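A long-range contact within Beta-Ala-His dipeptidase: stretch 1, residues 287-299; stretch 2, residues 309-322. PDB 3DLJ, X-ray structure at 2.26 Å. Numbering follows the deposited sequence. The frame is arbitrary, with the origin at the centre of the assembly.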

ATOM      1  N   THR A 287      21.877  -0.231  13.643  1.00 37.84           N
ATOM      2  CA  THR A 287      21.038   0.405  12.638  1.00 38.36           C
ATOM      3  C   THR A 287      19.698   0.896  13.208  1.00 38.01           C
ATOM      4  O   THR A 287      19.237   1.980  12.851  1.00 38.44           O
ATOM      5  CB  THR A 287      20.815  -0.587  11.450  1.00 38.83           C
ATOM      6  OG1 THR A 287      22.066  -0.818  10.778  1.00 40.47           O
ATOM      7  CG2 THR A 287      19.821  -0.073  10.455  1.00 39.36           C
ATOM      8  N   TYR A 288      19.084   0.100  14.082  1.00 37.31           N
ATOM      9  CA  TYR A 288      17.834   0.469  14.741  1.00 37.00           C
ATOM     10  C   TYR A 288      17.997   1.554  15.783  1.00 37.34           C
ATOM     11  O   TYR A 288      17.159   2.447  15.886  1.00 38.22           O
ATOM     12  CB  TYR A 288      17.135  -0.769  15.319  1.00 36.68           C
ATOM     13  CG  TYR A 288      16.482  -1.584  14.238  1.00 35.97           C
ATOM     14  CD1 TYR A 288      17.164  -2.611  13.589  1.00 35.89           C
ATOM     15  CD2 TYR A 288      15.192  -1.295  13.835  1.00 34.54           C
ATOM     16  CE1 TYR A 288      16.545  -3.341  12.565  1.00 36.25           C
ATOM     17  CE2 TYR A 288      14.573  -2.007  12.848  1.00 35.93           C
ATOM     18  CZ  TYR A 288      15.241  -3.022  12.204  1.00 36.66           C
ATOM     19  OH  TYR A 288      14.568  -3.695  11.207  1.00 36.24           O
ATOM     20  N   LYS A 289      19.081   1.489  16.544  1.00 37.76           N
ATOM     21  CA  LYS A 289      19.411   2.513  17.523  1.00 38.24           C
ATOM     22  C   LYS A 289      19.601   3.890  16.875  1.00 38.71           C
ATOM     23  O   LYS A 289      19.378   4.908  17.519  1.00 38.71           O
ATOM     24  CB  LYS A 289      20.666   2.107  18.305  1.00 37.89           C
ATOM     25  N   ALA A 290      19.999   3.914  15.600  1.00 39.44           N
ATOM     26  CA  ALA A 290      20.273   5.171  14.891  1.00 40.21           C
ATOM     27  C   ALA A 290      19.046   5.809  14.236  1.00 40.58           C
ATOM     28  O   ALA A 290      19.153   6.891  13.674  1.00 40.47           O
ATOM     29  CB  ALA A 290      21.397   4.984  13.853  1.00 40.02           C
ATOM     30  N   ILE A 291      17.898   5.127  14.297  1.00 41.64           N
ATOM     31  CA  ILE A 291      16.628   5.647  13.764  1.00 42.36           C
ATOM     32  C   ILE A 291      16.017   6.623  14.776  1.00 43.34           C
ATOM     33  O   ILE A 291      16.145   6.428  15.988  1.00 42.86           O
ATOM     34  CB  ILE A 291      15.620   4.514  13.445  1.00 42.08           C
ATOM     35  CG1 ILE A 291      16.179   3.553  12.384  1.00 41.66           C
ATOM     36  CG2 ILE A 291      14.271   5.082  13.038  1.00 41.53           C
ATOM     37  CD1 ILE A 291      16.054   4.011  10.946  1.00 41.96           C
ATOM     38  N   HIS A 292      15.365   7.674  14.270  1.00 44.60           N
ATOM     39  CA  HIS A 292      14.783   8.720  15.121  1.00 45.78           C
ATOM     40  C   HIS A 292      13.291   8.497  15.340  1.00 45.72           C
ATOM     41  O   HIS A 292      12.489   8.733  14.442  1.00 46.26           O
ATOM     42  CB  HIS A 292      15.048  10.110  14.526  1.00 46.10           C
ATOM     43  CG  HIS A 292      16.500  10.491  14.514  1.00 48.50           C
ATOM     44  ND1 HIS A 292      17.265  10.486  13.365  1.00 49.72           N
ATOM     45  CD2 HIS A 292      17.331  10.874  15.518  1.00 49.35           C
ATOM     46  CE1 HIS A 292      18.500  10.856  13.660  1.00 50.08           C
ATOM     47  NE2 HIS A 292      18.569  11.088  14.960  1.00 49.49           N
ATOM     48  N   LEU A 293      12.930   8.026  16.531  1.00 45.91           N
ATOM     49  CA  LEU A 293      11.531   7.763  16.863  1.00 46.18           C
ATOM     50  C   LEU A 293      11.272   7.957  18.352  1.00 46.46           C
ATOM     51  O   LEU A 293      11.779   7.208  19.186  1.00 46.38           O
ATOM     52  CB  LEU A 293      11.092   6.355  16.417  1.00 46.04           C
ATOM     53  CG  LEU A 293       9.611   5.941  16.615  1.00 45.91           C
ATOM     54  CD1 LEU A 293       8.696   6.534  15.574  1.00 43.33           C
ATOM     55  CD2 LEU A 293       9.461   4.434  16.602  1.00 46.23           C
ATOM     56  N   ASP A 294      10.482   8.979  18.664  1.00 46.90           N
ATOM     57  CA  ASP A 294      10.016   9.219  20.009  1.00 47.25           C
ATOM     58  C   ASP A 294       8.820   8.313  20.227  1.00 47.13           C
ATOM     59  O   ASP A 294       7.807   8.421  19.529  1.00 46.82           O
ATOM     60  CB  ASP A 294       9.625  10.693  20.200  1.00 47.61           C
ATOM     61  CG  ASP A 294       9.332  11.037  21.655  1.00 48.91           C
ATOM     62  OD1 ASP A 294       8.290  10.589  22.195  1.00 48.01           O
ATOM     63  OD2 ASP A 294      10.154  11.760  22.265  1.00 51.36           O
ATOM     64  N   LEU A 295       8.951   7.428  21.211  1.00 47.24           N
ATOM     65  CA  LEU A 295       7.933   6.427  21.503  1.00 47.23           C
ATOM     66  C   LEU A 295       6.669   6.980  22.180  1.00 46.94           C
ATOM     67  O   LEU A 295       5.589   6.393  22.063  1.00 47.06           O
ATOM     68  CB  LEU A 295       8.543   5.304  22.331  1.00 47.29           C
ATOM     69  CG  LEU A 295       8.044   3.934  21.906  1.00 48.04           C
ATOM     70  CD1 LEU A 295       8.441   3.643  20.449  1.00 49.33           C
ATOM     71  CD2 LEU A 295       8.602   2.906  22.839  1.00 47.31           C
ATOM     72  N   GLU A 296       6.800   8.096  22.892  1.00 46.53           N
ATOM     73  CA  GLU A 296       5.622   8.794  23.420  1.00 46.36           C
ATOM     74  C   GLU A 296       4.833   9.498  22.314  1.00 45.56           C
ATOM     75  O   GLU A 296       3.611   9.583  22.399  1.00 45.19           O
ATOM     76  CB  GLU A 296       5.987   9.788  24.524  1.00 46.13           C
ATOM     77  CG  GLU A 296       5.858   9.227  25.937  1.00 47.03           C
ATOM     78  CD  GLU A 296       6.511  10.127  26.994  1.00 46.57           C
ATOM     79  N   GLU A 297       5.544   9.992  21.298  1.00 44.95           N
ATOM     80  CA  GLU A 297       4.941  10.666  20.139  1.00 44.87           C
ATOM     81  C   GLU A 297       4.183   9.665  19.267  1.00 44.42           C
ATOM     82  O   GLU A 297       3.087   9.946  18.787  1.00 44.50           O
ATOM     83  CB  GLU A 297       6.015  11.395  19.311  1.00 44.98           C
ATOM     84  CG  GLU A 297       5.478  12.271  18.169  1.00 46.37           C
ATOM     85  N   TYR A 298       4.782   8.495  19.091  1.00 43.68           N
ATOM     86  CA  TYR A 298       4.223   7.428  18.303  1.00 43.15           C
ATOM     87  C   TYR A 298       2.983   6.842  18.979  1.00 43.02           C
ATOM     88  O   TYR A 298       1.975   6.621  18.326  1.00 41.93           O
ATOM     89  CB  TYR A 298       5.298   6.368  18.053  1.00 43.11           C
ATOM     90  CG  TYR A 298       4.898   5.244  17.143  1.00 42.69           C
ATOM     91  CD1 TYR A 298       4.367   5.490  15.877  1.00 44.24           C
ATOM     92  CD2 TYR A 298       5.083   3.926  17.530  1.00 42.45           C
ATOM     93  CE1 TYR A 298       4.007   4.442  15.039  1.00 43.42           C
ATOM     94  CE2 TYR A 298       4.740   2.881  16.695  1.00 41.92           C
ATOM     95  CZ  TYR A 298       4.207   3.141  15.459  1.00 42.20           C
ATOM     96  OH  TYR A 298       3.863   2.096  14.640  1.00 43.38           O
ATOM     97  N   ARG A 299       3.052   6.623  20.289  1.00 43.55           N
ATOM     98  CA  ARG A 299       1.865   6.191  21.043  1.00 44.38           C
ATOM     99  C   ARG A 299       0.743   7.205  20.884  1.00 44.57           C
ATOM    100  O   ARG A 299      -0.410   6.824  20.730  1.00 44.49           O
ATOM    101  CB  ARG A 299       2.159   5.942  22.534  1.00 43.98           C
ATOM    102  CG  ARG A 299       2.239   4.460  22.920  1.00 44.61           C
ATOM    103  CD  ARG A 299       2.595   4.257  24.393  1.00 45.01           C
ATOM    104  N   PHE A 309       5.558  -3.801  23.155  1.00 37.44           N
ATOM    105  CA  PHE A 309       6.942  -3.522  23.595  1.00 36.83           C
ATOM    106  C   PHE A 309       7.135  -2.087  24.101  1.00 37.01           C
ATOM    107  O   PHE A 309       6.347  -1.187  23.766  1.00 37.27           O
ATOM    108  CB  PHE A 309       7.931  -3.802  22.451  1.00 36.53           C
ATOM    109  CG  PHE A 309       7.693  -5.096  21.771  1.00 35.21           C
ATOM    110  CD1 PHE A 309       6.995  -5.141  20.570  1.00 35.72           C
ATOM    111  CD2 PHE A 309       8.100  -6.288  22.365  1.00 34.95           C
ATOM    112  CE1 PHE A 309       6.731  -6.349  19.953  1.00 33.74           C
ATOM    113  CE2 PHE A 309       7.846  -7.509  21.757  1.00 34.66           C
ATOM    114  CZ  PHE A 309       7.167  -7.543  20.550  1.00 34.05           C
ATOM    115  N   ASP A 310       8.213  -1.901  24.873  1.00 37.71           N
ATOM    116  CA  ASP A 310       8.539  -0.704  25.661  1.00 37.62           C
ATOM    117  C   ASP A 310       9.586   0.207  25.017  1.00 37.42           C
ATOM    118  O   ASP A 310       9.756   1.347  25.482  1.00 38.09           O
ATOM    119  CB  ASP A 310       9.173  -1.117  27.013  1.00 38.08           C
ATOM    120  CG  ASP A 310       8.267  -1.987  27.867  1.00 40.37           C
ATOM    121  N   THR A 311      10.359  -0.302  24.050  1.00 36.38           N
ATOM    122  CA  THR A 311      11.499   0.453  23.462  1.00 35.89           C
ATOM    123  C   THR A 311      11.353   0.648  21.955  1.00 35.13           C
ATOM    124  O   THR A 311      10.786  -0.199  21.273  1.00 34.67           O
ATOM    125  CB  THR A 311      12.905  -0.221  23.689  1.00 35.85           C
ATOM    126  OG1 THR A 311      12.974  -1.462  22.973  1.00 36.82           O
ATOM    127  CG2 THR A 311      13.215  -0.473  25.179  1.00 36.42           C
ATOM    128  N   LYS A 312      11.907   1.752  21.453  1.00 34.83           N
ATOM    129  CA  LYS A 312      11.959   2.076  20.021  1.00 34.95           C
ATOM    130  C   LYS A 312      12.480   0.914  19.155  1.00 34.93           C
ATOM    131  O   LYS A 312      11.964   0.639  18.079  1.00 35.52           O
ATOM    132  CB  LYS A 312      12.854   3.316  19.824  1.00 35.20           C
ATOM    133  CG  LYS A 312      13.220   3.648  18.385  1.00 34.79           C
ATOM    134  N   GLU A 313      13.515   0.244  19.637  1.00 35.04           N
ATOM    135  CA  GLU A 313      14.217  -0.769  18.867  1.00 34.69           C
ATOM    136  C   GLU A 313      13.350  -2.015  18.658  1.00 34.19           C
ATOM    137  O   GLU A 313      13.277  -2.545  17.552  1.00 33.70           O
ATOM    138  CB  GLU A 313      15.537  -1.119  19.565  1.00 34.46           C
ATOM    139  CG  GLU A 313      16.586   0.015  19.521  1.00 35.74           C
ATOM    140  CD  GLU A 313      16.437   1.106  20.615  1.00 35.86           C
ATOM    141  OE1 GLU A 313      15.717   0.919  21.622  1.00 35.50           O
ATOM    142  OE2 GLU A 313      17.079   2.170  20.469  1.00 36.29           O
ATOM    143  N   GLU A 314      12.707  -2.467  19.731  1.00 33.80           N
ATOM    144  CA  GLU A 314      11.771  -3.585  19.680  1.00 34.07           C
ATOM    145  C   GLU A 314      10.572  -3.310  18.804  1.00 33.09           C
ATOM    146  O   GLU A 314      10.176  -4.181  18.027  1.00 33.18           O
ATOM    147  CB  GLU A 314      11.295  -3.967  21.085  1.00 34.20           C
ATOM    148  CG  GLU A 314      12.208  -4.927  21.821  1.00 37.38           C
ATOM    149  CD  GLU A 314      11.918  -4.945  23.327  1.00 41.26           C
ATOM    150  OE1 GLU A 314      11.925  -3.854  23.957  1.00 43.45           O
ATOM    151  OE2 GLU A 314      11.680  -6.047  23.881  1.00 41.66           O
ATOM    152  N   ILE A 315       9.999  -2.106  18.932  1.00 32.61           N
ATOM    153  CA  ILE A 315       8.854  -1.661  18.120  1.00 31.84           C
ATOM    154  C   ILE A 315       9.161  -1.728  16.631  1.00 31.71           C
ATOM    155  O   ILE A 315       8.392  -2.305  15.856  1.00 32.23           O
ATOM    156  CB  ILE A 315       8.413  -0.197  18.470  1.00 32.40           C
ATOM    157  CG1 ILE A 315       7.875  -0.097  19.906  1.00 31.63           C
ATOM    158  CG2 ILE A 315       7.443   0.369  17.396  1.00 29.77           C
ATOM    159  CD1 ILE A 315       6.636  -0.890  20.120  1.00 35.37           C
ATOM    160  N   LEU A 316      10.279  -1.124  16.241  1.00 32.00           N
ATOM    161  CA  LEU A 316      10.660  -1.013  14.830  1.00 32.03           C
ATOM    162  C   LEU A 316      11.025  -2.355  14.212  1.00 32.04           C
ATOM    163  O   LEU A 316      10.596  -2.656  13.088  1.00 32.35           O
ATOM    164  CB  LEU A 316      11.805  -0.009  14.655  1.00 32.57           C
ATOM    165  CG  LEU A 316      11.444   1.467  14.859  1.00 32.17           C
ATOM    166  CD1 LEU A 316      12.668   2.317  14.617  1.00 34.00           C
ATOM    167  CD2 LEU A 316      10.325   1.877  13.936  1.00 31.10           C
ATOM    168  N   MET A 317      11.788  -3.160  14.957  1.00 31.17           N
ATOM    169  CA  MET A 317      12.135  -4.513  14.535  1.00 31.00           C
ATOM    170  C   MET A 317      10.918  -5.420  14.354  1.00 31.18           C
ATOM    171  O   MET A 317      10.870  -6.227  13.406  1.00 31.19           O
ATOM    172  CB  MET A 317      13.108  -5.162  15.511  1.00 30.65           C
ATOM    173  CG  MET A 317      14.507  -4.572  15.499  1.00 29.76           C
ATOM    174  SD  MET A 317      15.587  -5.583  16.519  1.00 32.37           S
ATOM    175  CE  MET A 317      16.938  -4.416  16.823  1.00 30.84           C
ATOM    176  N   HIS A 318       9.940  -5.296  15.245  1.00 30.59           N
ATOM    177  CA  HIS A 318       8.734  -6.116  15.114  1.00 31.45           C
ATOM    178  C   HIS A 318       7.844  -5.746  13.921  1.00 31.58           C
ATOM    179  O   HIS A 318       7.127  -6.586  13.382  1.00 31.82           O
ATOM    180  CB  HIS A 318       7.988  -6.250  16.449  1.00 30.58           C
ATOM    181  CG  HIS A 318       8.592  -7.301  17.320  1.00 29.63           C
ATOM    182  ND1 HIS A 318       9.667  -7.055  18.148  1.00 28.03           N
ATOM    183  CD2 HIS A 318       8.339  -8.627  17.419  1.00 30.15           C
ATOM    184  CE1 HIS A 318      10.031  -8.177  18.742  1.00 27.64           C
ATOM    185  NE2 HIS A 318       9.243  -9.147  18.313  1.00 30.12           N
ATOM    186  N   LEU A 319       7.967  -4.491  13.506  1.00 31.69           N
ATOM    187  CA  LEU A 319       7.378  -3.953  12.288  1.00 31.59           C
ATOM    188  C   LEU A 319       8.145  -4.326  11.012  1.00 31.31           C
ATOM    189  O   LEU A 319       7.536  -4.570   9.954  1.00 31.63           O
ATOM    190  CB  LEU A 319       7.350  -2.420  12.395  1.00 31.54           C
ATOM    191  CG  LEU A 319       6.341  -1.733  13.309  1.00 32.17           C
ATOM    192  CD1 LEU A 319       6.342  -0.220  13.062  1.00 31.57           C
ATOM    193  CD2 LEU A 319       4.923  -2.335  13.077  1.00 30.81           C
ATOM    194  N   TRP A 320       9.470  -4.366  11.101  1.00 30.29           N
ATOM    195  CA  TRP A 320      10.286  -4.432   9.894  1.00 29.83           C
ATOM    196  C   TRP A 320      10.966  -5.764   9.606  1.00 29.18           C
ATOM    197  O   TRP A 320      11.158  -6.120   8.447  1.00 28.07           O
ATOM    198  CB  TRP A 320      11.352  -3.337   9.905  1.00 29.31           C
ATOM    199  CG  TRP A 320      10.833  -1.924   9.942  1.00 29.15           C
ATOM    200  CD1 TRP A 320       9.537  -1.492   9.726  1.00 29.59           C
ATOM    201  CD2 TRP A 320      11.610  -0.749  10.177  1.00 29.55           C
ATOM    202  NE1 TRP A 320       9.469  -0.133   9.837  1.00 29.55           N
ATOM    203  CE2 TRP A 320      10.727   0.353  10.116  1.00 31.17           C
ATOM    204  CE3 TRP A 320      12.983  -0.518  10.435  1.00 31.09           C
ATOM    205  CZ2 TRP A 320      11.163   1.669  10.303  1.00 30.17           C
ATOM    206  CZ3 TRP A 320      13.416   0.782  10.629  1.00 29.92           C
ATOM    207  CH2 TRP A 320      12.505   1.863  10.563  1.00 30.14           C
ATOM    208  N   ARG A 321      11.352  -6.475  10.654  1.00 29.28           N
ATOM    209  CA  ARG A 321      12.272  -7.608  10.494  1.00 29.32           C
ATOM    210  C   ARG A 321      11.896  -8.869  11.287  1.00 29.13           C
ATOM    211  O   ARG A 321      12.601  -9.882  11.245  1.00 28.93           O
ATOM    212  CB  ARG A 321      13.732  -7.162  10.741  1.00 28.97           C
ATOM    213  CG  ARG A 321      14.073  -6.723  12.172  1.00 28.49           C
ATOM    214  CD  ARG A 321      14.469  -7.930  13.052  1.00 27.08           C
ATOM    215  NE  ARG A 321      15.707  -8.575  12.600  1.00 26.93           N
ATOM    216  CZ  ARG A 321      15.989  -9.876  12.734  1.00 27.14           C
ATOM    217  NH1 ARG A 321      15.116 -10.712  13.287  1.00 28.83           N
ATOM    218  NH2 ARG A 321      17.144 -10.359  12.304  1.00 24.67           N
ATOM    219  N   TYR A 322      10.772  -8.796  11.998  1.00 29.58           N
ATOM    220  CA  TYR A 322      10.148  -9.984  12.570  1.00 29.10           C
ATOM    221  C   TYR A 322       8.804 -10.251  11.874  1.00 29.29           C
ATOM    222  O   TYR A 322       8.126  -9.320  11.456  1.00 29.67           O
ATOM    223  CB  TYR A 322       9.954  -9.840  14.077  1.00 28.59           C
ATOM    224  CG  TYR A 322      11.225  -9.892  14.907  1.00 29.43           C
ATOM    225  CD1 TYR A 322      11.663  -8.766  15.599  1.00 29.73           C
ATOM    226  CD2 TYR A 322      11.965 -11.065  15.039  1.00 27.21           C
ATOM    227  CE1 TYR A 322      12.793  -8.791  16.387  1.00 27.92           C
ATOM    228  CE2 TYR A 322      13.097 -11.099  15.824  1.00 28.47           C
ATOM    229  CZ  TYR A 322      13.513  -9.950  16.494  1.00 29.64           C
ATOM    230  OH  TYR A 322      14.648  -9.952  17.294  1.00 29.44           O
TER

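What fills the apolar centre of the contact? Tyr 288, buried and pointing toward the second stretch, gives up 166 Å² to it, the largest share of any residue here. Its ring lies along helix 312-320 and touches several side chains at once. Met 317 covers one face: its CG sits 3.5 Å from the centroid of the Tyr 288 ring and almost exactly on the ring normal, a CH-pi contact, while its SD lies 4.7 Å from the same centroid, still over the face. Leu 316 meets the ring at its edge, with CB 3.7 Å from CD2 of Tyr 288. Trp 320 packs rim to rim with the tyrosine, CE3 to Tyr 288 CE2 at 3.3 Å; the planes are inclined at 39° and the centroids lie 5.5 Å apart, so this is close packing without a stack.

How does the loop after Tyr 288 continue this packing? Ile 291 and Leu 293 both point toward the helix, whereas Ala 290, His 292 and Asp 294 point away, an alternation that brings every second side chain to the contact. Leu 316 receives both: its CD1 is 3.6 Å from Ile 291 CG2, and its CD2 is 3.8 Å from Leu 293 CD2. Ile 291 also reaches the edge of the indole, CD1 to Trp 320 CH2 at 4.2 Å.

What does the helix that starts at Leu 295 add? Leu 295 and Tyr 298 both meet Ile 315, through Leu 295 CD1 to Ile 315 CG1 and Tyr 298 CE2 to Ile 315 CG2, each 3.8 Å. The helix axes come no closer than 11.7 Å, at 52° to one another, so side chains bridge the gap between them. Leu 295 also lies against the backbone leading into helix 312-320, its CD2 3.3 Å from Asp 310 O and 3.8 Å from Lys 312 N.

Where are the polar groups, and what do they do? No hydrogen bond joins the two stretches among the modelled atoms, although several side chains are incomplete. Glu 313 comes alongside the end of the first helix, its OE2 3.8 Å from Lys 289 CA, but the lysine is modelled only to CB. Two helix starts are instead capped within their own stretches, while the Arg 321 guanidinium is bonded elsewhere in the structure. Asp 294 caps its helix by accepting from Glu 297, N to OD1 at 2.9 Å. Thr 311 does likewise through a weak bond from Glu 314 N to Thr 311 OG1, 3.4 Å, and its OG1 donates in return to Glu 314 OE1 at 2.8 Å.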